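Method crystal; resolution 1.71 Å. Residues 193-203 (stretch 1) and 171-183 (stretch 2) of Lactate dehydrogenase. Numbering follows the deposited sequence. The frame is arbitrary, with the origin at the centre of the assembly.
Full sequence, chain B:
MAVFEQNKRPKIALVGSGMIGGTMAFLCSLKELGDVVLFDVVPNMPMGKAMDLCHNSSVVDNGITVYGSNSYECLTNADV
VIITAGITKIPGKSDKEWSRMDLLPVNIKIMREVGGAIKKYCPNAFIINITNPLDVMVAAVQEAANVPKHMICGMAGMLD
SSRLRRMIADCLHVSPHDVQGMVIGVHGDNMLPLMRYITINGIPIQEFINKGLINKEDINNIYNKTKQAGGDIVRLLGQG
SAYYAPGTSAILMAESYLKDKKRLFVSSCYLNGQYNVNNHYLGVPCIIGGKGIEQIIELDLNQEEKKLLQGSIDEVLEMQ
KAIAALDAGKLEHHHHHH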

ATOM      1  N   PRO B 193      16.010  -1.395 -22.615  1.00 32.58           N
ATOM      2  CA  PRO B 193      16.908  -0.757 -21.641  1.00 33.13           C
ATOM      3  C   PRO B 193      18.102  -0.140 -22.353  1.00 34.93           C
ATOM      4  O   PRO B 193      18.847  -0.826 -23.060  1.00 34.90           O
ATOM      5  CB  PRO B 193      17.322  -1.913 -20.722  1.00 32.96           C
ATOM      6  CG  PRO B 193      16.312  -2.986 -20.955  1.00 32.01           C
ATOM      7  CD  PRO B 193      15.863  -2.837 -22.368  1.00 32.68           C
ATOM      8  N   LEU B 194      18.277   1.169 -22.170  1.00 31.58           N
ATOM      9  CA  LEU B 194      19.318   1.924 -22.872  1.00 30.93           C
ATOM     10  C   LEU B 194      20.604   1.879 -22.055  1.00 31.45           C
ATOM     11  O   LEU B 194      20.971   2.821 -21.350  1.00 31.67           O
ATOM     12  CB  LEU B 194      18.857   3.354 -23.123  1.00 29.80           C
ATOM     13  CG  LEU B 194      17.756   3.534 -24.167  1.00 31.63           C
ATOM     14  CD1 LEU B 194      17.277   4.978 -24.190  1.00 32.91           C
ATOM     15  CD2 LEU B 194      18.243   3.119 -25.547  1.00 37.24           C
ATOM     16  N   MET B 195      21.314   0.755 -22.181  1.00 30.28           N
ATOM     17  CA  MET B 195      22.510   0.538 -21.374  1.00 29.67           C
ATOM     18  C   MET B 195      23.575   1.590 -21.651  1.00 31.58           C
ATOM     19  O   MET B 195      24.392   1.888 -20.771  1.00 32.40           O
ATOM     20  CB  MET B 195      23.065  -0.863 -21.632  1.00 32.55           C
ATOM     21  CG  MET B 195      22.035  -1.976 -21.486  1.00 36.64           C
ATOM     22  SD  MET B 195      21.118  -1.906 -19.928  1.00 33.83           S
ATOM     23  CE  MET B 195      22.307  -2.614 -18.794  1.00 29.09           C
ATOM     24  N   ARG B 196      23.581   2.168 -22.855  1.00 30.90           N
ATOM     25  CA  ARG B 196      24.593   3.164 -23.194  1.00 34.77           C
ATOM     26  C   ARG B 196      24.374   4.472 -22.445  1.00 34.49           C
ATOM     27  O   ARG B 196      25.331   5.223 -22.222  1.00 35.61           O
ATOM     28  CB  ARG B 196      24.593   3.414 -24.704  1.00 33.14           C
ATOM     29  CG  ARG B 196      25.554   4.505 -25.163  1.00 35.79           C
ATOM     30  CD  ARG B 196      25.717   4.508 -26.680  1.00 37.68           C
ATOM     31  NE  ARG B 196      24.553   5.046 -27.382  1.00 34.50           N
ATOM     32  CZ  ARG B 196      24.379   6.328 -27.696  1.00 33.06           C
ATOM     33  NH1 ARG B 196      25.288   7.233 -27.368  1.00 37.10           N
ATOM     34  NH2 ARG B 196      23.282   6.708 -28.344  1.00 36.85           N
ATOM     35  N   TYR B 197      23.135   4.759 -22.046  1.00 33.87           N
ATOM     36  CA  TYR B 197      22.783   6.022 -21.412  1.00 32.59           C
ATOM     37  C   TYR B 197      22.773   5.948 -19.886  1.00 32.26           C
ATOM     38  O   TYR B 197      22.424   6.939 -19.237  1.00 36.45           O
ATOM     39  CB  TYR B 197      21.413   6.496 -21.902  1.00 31.24           C
ATOM     40  CG  TYR B 197      21.408   7.189 -23.251  1.00 33.67           C
ATOM     41  CD1 TYR B 197      21.680   8.549 -23.356  1.00 32.77           C
ATOM     42  CD2 TYR B 197      21.096   6.495 -24.414  1.00 34.26           C
ATOM     43  CE1 TYR B 197      21.661   9.193 -24.582  1.00 32.14           C
ATOM     44  CE2 TYR B 197      21.074   7.133 -25.647  1.00 35.52           C
ATOM     45  CZ  TYR B 197      21.356   8.482 -25.722  1.00 35.94           C
ATOM     46  OH  TYR B 197      21.338   9.127 -26.939  1.00 35.24           O
ATOM     47  N   ILE B 198      23.141   4.809 -19.296  1.00 29.23           N
ATOM     48  CA  ILE B 198      23.202   4.720 -17.840  1.00 30.28           C
ATOM     49  C   ILE B 198      24.326   5.615 -17.345  1.00 34.00           C
ATOM     50  O   ILE B 198      25.459   5.537 -17.838  1.00 30.89           O
ATOM     51  CB  ILE B 198      23.424   3.269 -17.381  1.00 28.81           C
ATOM     52  CG1 ILE B 198      22.261   2.366 -17.811  1.00 31.81           C
ATOM     53  CG2 ILE B 198      23.609   3.214 -15.856  1.00 31.26           C
ATOM     54  CD1 ILE B 198      22.539   0.885 -17.586  1.00 32.72           C
ATOM     55  N   THR B 199      24.026   6.466 -16.365  1.00 31.76           N
ATOM     56  CA  THR B 199      25.052   7.287 -15.743  1.00 30.24           C
ATOM     57  C   THR B 199      24.959   7.192 -14.228  1.00 33.58           C
ATOM     58  O   THR B 199      23.890   6.946 -13.660  1.00 30.70           O
ATOM     59  CB  THR B 199      24.960   8.766 -16.162  1.00 32.34           C
ATOM     60  OG1 THR B 199      23.756   9.352 -15.652  1.00 33.72           O
ATOM     61  CG2 THR B 199      25.002   8.909 -17.679  1.00 32.89           C
ATOM     62  N   ILE B 200      26.107   7.378 -13.587  1.00 32.89           N
ATOM     63  CA  ILE B 200      26.208   7.517 -12.143  1.00 28.90           C
ATOM     64  C   ILE B 200      26.505   8.992 -11.884  1.00 32.95           C
ATOM     65  O   ILE B 200      27.634   9.458 -12.080  1.00 29.75           O
ATOM     66  CB  ILE B 200      27.287   6.605 -11.550  1.00 28.27           C
ATOM     67  CG1 ILE B 200      27.132   5.164 -12.055  1.00 30.69           C
ATOM     68  CG2 ILE B 200      27.248   6.659 -10.027  1.00 28.52           C
ATOM     69  CD1 ILE B 200      25.776   4.524 -11.784  1.00 28.94           C
ATOM     70  N   ASN B 201      25.486   9.733 -11.453  1.00 29.28           N
ATOM     71  CA  ASN B 201      25.559  11.189 -11.335  1.00 30.88           C
ATOM     72  C   ASN B 201      26.151  11.822 -12.594  1.00 30.72           C
ATOM     73  O   ASN B 201      27.007  12.708 -12.534  1.00 28.54           O
ATOM     74  CB  ASN B 201      26.357  11.608 -10.102  1.00 28.16           C
ATOM     75  CG  ASN B 201      26.182  13.077  -9.780  1.00 28.46           C
ATOM     76  OD1 ASN B 201      25.063  13.587  -9.773  1.00 29.93           O
ATOM     77  ND2 ASN B 201      27.293  13.774  -9.543  1.00 28.99           N
ATOM     78  N   GLY B 202      25.675  11.367 -13.753  1.00 29.57           N
ATOM     79  CA  GLY B 202      26.135  11.900 -15.019  1.00 33.62           C
ATOM     80  C   GLY B 202      27.408  11.278 -15.552  1.00 31.08           C
ATOM     81  O   GLY B 202      27.778  11.553 -16.703  1.00 35.46           O
ATOM     82  N   ILE B 203      28.090  10.454 -14.762  1.00 31.59           N
ATOM     83  CA  ILE B 203      29.296   9.754 -15.193  1.00 31.21           C
ATOM     84  C   ILE B 203      28.881   8.547 -16.029  1.00 33.41           C
ATOM     85  O   ILE B 203      28.152   7.681 -15.524  1.00 32.78           O
ATOM     86  CB  ILE B 203      30.143   9.315 -13.987  1.00 29.26           C
ATOM     87  CG1 ILE B 203      30.393  10.497 -13.040  1.00 31.14           C
ATOM     88  CG2 ILE B 203      31.462   8.705 -14.453  1.00 31.82           C
ATOM     89  CD1 ILE B 203      30.890  10.081 -11.673  1.00 28.87           C
TER
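Stretch 2, residues 171-183: CLHVSPHDVQGMV

Stretch 2 leaves a helix at Leu 172, turns at His 173, where phi becomes positive, and passes through a short 3-10 segment at Pro 176 and His 177 before extending antiparallel to stretch 1. Pairing occurs in two places. At the first, Thr 199 and Gln 180 form a hydrogen-bonded pair, with Thr 199 N to Gln 180 O at 3.1 Å and Gln 180 N to Thr 199 O at 2.8 Å; Ile 200 and Val 179 follow as a non-hydrogen-bonded pair, their CA atoms 4.9 Å apart. Asn 201 N then donates to Asp 178 O (2.9 Å), just as stretch 1 enters the type I' turn from Ile 200 to Ile 203. Gly 202 suits this turn: a CB would jam against the preceding carbonyl O. At the second, Pro 193 lies opposite Val 183, CA to CA 4.1 Å, and Leu 194 N donates almost linearly to Met 182 O (2.9 Å). Between the two, Met 195, Arg 196 and Tyr 197 are extra in stretch 1: Leu 194 lies nearest Met 182, but Ile 198 nearest Gly 181. A water bridges the gap, accepting from Met 182 N (2.8 Å) and donating to Leu 194 O (2.7 Å).

The side chain of Gln 180 curls (chi1 m, chi2 p), so that its end comes nearer stretch 1. Gln 180 OE1 accepts from Thr 199 OG1 (2.7 Å) and from Gly 202 N (3.2 Å), tying side chain, strand and turn together. A second water accepts from Gln 180 NE2 (3.1 Å) and donates to Asp 178 OD1 (3.0 Å) and Asn 201 OD1 (2.8 Å).

On the face carrying Ile 200 and Val 179, Ile 200 (chi1 and chi2 both m) reaches into an apolar cluster: its CD1 lies 3.6 Å from Leu 172 CD1 and 4.0 Å from Val 179 CG2, while its CG2 is 4.4 Å from Val 174 CG2. Farther along, Met 182 extends its CE to 4.1 Å from Tyr 197 CB, and Pro 193 CB packs 4.1 Å from Val 183 CG2.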

ATOM      1  N   CYS B 171      24.511  -3.400  -7.707  1.00 30.05           N
ATOM      2  CA  CYS B 171      25.791  -3.912  -8.182  1.00 32.44           C
ATOM      3  C   CYS B 171      26.941  -3.001  -7.755  1.00 32.46           C
ATOM      4  O   CYS B 171      27.978  -3.475  -7.275  1.00 35.60           O
ATOM      5  CB  CYS B 171      25.751  -4.064  -9.703  1.00 36.06           C
ATOM      6  SG  CYS B 171      27.167  -4.935 -10.403  1.00 52.87           S
ATOM      7  N   LEU B 172      26.771  -1.687  -7.911  1.00 31.49           N
ATOM      8  CA  LEU B 172      27.837  -0.729  -7.635  1.00 30.54           C
ATOM      9  C   LEU B 172      27.883  -0.254  -6.187  1.00 31.84           C
ATOM     10  O   LEU B 172      28.852   0.411  -5.802  1.00 34.80           O
ATOM     11  CB  LEU B 172      27.687   0.491  -8.549  1.00 33.00           C
ATOM     12  CG  LEU B 172      27.847   0.208 -10.040  1.00 33.61           C
ATOM     13  CD1 LEU B 172      27.410   1.409 -10.865  1.00 32.97           C
ATOM     14  CD2 LEU B 172      29.287  -0.167 -10.361  1.00 36.93           C
ATOM     15  N   HIS B 173      26.873  -0.567  -5.379  1.00 33.00           N
ATOM     16  CA  HIS B 173      26.784  -0.064  -4.007  1.00 30.45           C
ATOM     17  C   HIS B 173      26.743   1.464  -3.989  1.00 30.80           C
ATOM     18  O   HIS B 173      27.511   2.129  -3.289  1.00 30.15           O
ATOM     19  CB  HIS B 173      27.929  -0.612  -3.154  1.00 35.34           C
ATOM     20  CG  HIS B 173      27.918  -2.103  -3.043  1.00 40.83           C
ATOM     21  ND1 HIS B 173      28.606  -2.922  -3.913  1.00 43.71           N
ATOM     22  CD2 HIS B 173      27.268  -2.927  -2.187  1.00 42.22           C
ATOM     23  CE1 HIS B 173      28.397  -4.184  -3.586  1.00 39.85           C
ATOM     24  NE2 HIS B 173      27.588  -4.215  -2.542  1.00 46.99           N
ATOM     25  N   VAL B 174      25.828   2.015  -4.785  1.00 28.14           N
ATOM     26  CA  VAL B 174      25.525   3.438  -4.799  1.00 30.57           C
ATOM     27  C   VAL B 174      24.014   3.594  -4.698  1.00 31.29           C
ATOM     28  O   VAL B 174      23.252   2.698  -5.074  1.00 28.69           O
ATOM     29  CB  VAL B 174      26.073   4.132  -6.067  1.00 32.20           C
ATOM     30  CG1 VAL B 174      25.365   3.621  -7.313  1.00 33.29           C
ATOM     31  CG2 VAL B 174      25.941   5.638  -5.958  1.00 33.04           C
ATOM     32  N   SER B 175      23.583   4.740  -4.186  1.00 30.00           N
ATOM     33  CA  SER B 175      22.161   4.991  -4.014  1.00 28.34           C
ATOM     34  C   SER B 175      21.461   5.035  -5.371  1.00 31.26           C
ATOM     35  O   SER B 175      22.011   5.589  -6.332  1.00 30.69           O
ATOM     36  CB  SER B 175      21.940   6.313  -3.281  1.00 31.85           C
ATOM     37  OG  SER B 175      20.592   6.741  -3.399  1.00 30.13           O
ATOM     38  N   PRO B 176      20.244   4.486  -5.484  1.00 26.91           N
ATOM     39  CA  PRO B 176      19.483   4.659  -6.732  1.00 28.38           C
ATOM     40  C   PRO B 176      19.241   6.118  -7.075  1.00 26.97           C
ATOM     41  O   PRO B 176      19.033   6.454  -8.250  1.00 28.48           O
ATOM     42  CB  PRO B 176      18.167   3.919  -6.450  1.00 27.89           C
ATOM     43  CG  PRO B 176      18.450   3.027  -5.291  1.00 33.58           C
ATOM     44  CD  PRO B 176      19.472   3.737  -4.475  1.00 29.46           C
ATOM     45  N   HIS B 177      19.248   6.998  -6.071  1.00 26.76           N
ATOM     46  CA  HIS B 177      19.144   8.432  -6.324  1.00 33.25           C
ATOM     47  C   HIS B 177      20.146   8.888  -7.378  1.00 28.58           C
ATOM     48  O   HIS B 177      19.855   9.796  -8.164  1.00 29.82           O
ATOM     49  CB  HIS B 177      19.366   9.200  -5.016  1.00 31.24           C
ATOM     50  CG  HIS B 177      19.353  10.690  -5.170  1.00 31.71           C
ATOM     51  ND1 HIS B 177      20.442  11.403  -5.627  1.00 30.84           N
ATOM     52  CD2 HIS B 177      18.387  11.603  -4.917  1.00 33.35           C
ATOM     53  CE1 HIS B 177      20.143  12.690  -5.654  1.00 32.53           C
ATOM     54  NE2 HIS B 177      18.902  12.837  -5.226  1.00 34.97           N
ATOM     55  N   ASP B 178      21.318   8.258  -7.422  1.00 29.57           N
ATOM     56  CA  ASP B 178      22.405   8.689  -8.289  1.00 30.29           C
ATOM     57  C   ASP B 178      22.632   7.751  -9.469  1.00 34.73           C
ATOM     58  O   ASP B 178      23.669   7.845 -10.136  1.00 31.28           O
ATOM     59  CB  ASP B 178      23.684   8.834  -7.464  1.00 27.01           C
ATOM     60  CG  ASP B 178      23.501   9.770  -6.286  1.00 26.69           C
ATOM     61  OD1 ASP B 178      22.966  10.879  -6.494  1.00 31.55           O
ATOM     62  OD2 ASP B 178      23.870   9.395  -5.151  1.00 31.44           O
ATOM     63  N   VAL B 179      21.694   6.847  -9.744  1.00 28.81           N
ATOM     64  CA  VAL B 179      21.724   6.010 -10.936  1.00 27.33           C
ATOM     65  C   VAL B 179      20.672   6.553 -11.892  1.00 29.05           C
ATOM     66  O   VAL B 179      19.470   6.480 -11.610  1.00 32.46           O
ATOM     67  CB  VAL B 179      21.463   4.532 -10.613  1.00 29.29           C
ATOM     68  CG1 VAL B 179      21.504   3.694 -11.888  1.00 30.87           C
ATOM     69  CG2 VAL B 179      22.474   4.017  -9.601  1.00 28.94           C
ATOM     70  N   GLN B 180      21.119   7.102 -13.019  1.00 27.04           N
ATOM     71  CA  GLN B 180      20.224   7.514 -14.091  1.00 26.03           C
ATOM     72  C   GLN B 180      20.123   6.380 -15.101  1.00 34.46           C
ATOM     73  O   GLN B 180      21.147   5.852 -15.552  1.00 30.99           O
ATOM     74  CB  GLN B 180      20.717   8.792 -14.772  1.00 31.64           C
ATOM     75  CG  GLN B 180      20.678  10.045 -13.900  1.00 29.84           C
ATOM     76  CD  GLN B 180      21.758  10.067 -12.835  1.00 29.80           C
ATOM     77  OE1 GLN B 180      22.926   9.790 -13.109  1.00 29.91           O
ATOM     78  NE2 GLN B 180      21.371  10.396 -11.608  1.00 28.79           N
ATOM     79  N   GLY B 181      18.892   6.001 -15.442  1.00 32.10           N
ATOM     80  CA  GLY B 181      18.658   4.868 -16.315  1.00 29.35           C
ATOM     81  C   GLY B 181      17.312   4.949 -17.001  1.00 36.14           C
ATOM     82  O   GLY B 181      16.339   5.419 -16.401  1.00 30.64           O
ATOM     83  N   MET B 182      17.231   4.498 -18.253  1.00 32.53           N
ATOM     84  CA  MET B 182      16.003   4.598 -19.031  1.00 30.07           C
ATOM     85  C   MET B 182      15.716   3.291 -19.756  1.00 32.42           C
ATOM     86  O   MET B 182      16.627   2.658 -20.301  1.00 31.88           O
ATOM     87  CB  MET B 182      16.085   5.734 -20.049  1.00 28.64           C
ATOM     88  CG  MET B 182      16.145   7.114 -19.424  1.00 33.27           C
ATOM     89  SD  MET B 182      16.151   8.425 -20.658  1.00 36.05           S
ATOM     90  CE  MET B 182      17.822   8.266 -21.284  1.00 36.56           C
ATOM     91  N   VAL B 183      14.443   2.896 -19.750  1.00 31.76           N
ATOM     92  CA  VAL B 183      13.922   1.821 -20.588  1.00 26.51           C
ATOM     93  C   VAL B 183      12.855   2.450 -21.475  1.00 31.08           C
ATOM     94  O   VAL B 183      11.821   2.909 -20.973  1.00 32.07           O
ATOM     95  CB  VAL B 183      13.334   0.665 -19.764  1.00 28.89           C
ATOM     96  CG1 VAL B 183      12.815  -0.435 -20.686  1.00 33.12           C
ATOM     97  CG2 VAL B 183      14.356   0.105 -18.782  1.00 27.74           C
TER
HETATM   98  O   HOH W   1      22.978  11.820  -9.324  1.00 27.17           O
HETATM   99  O   HOH W   2      19.751   4.495 -19.576  1.00 30.80           O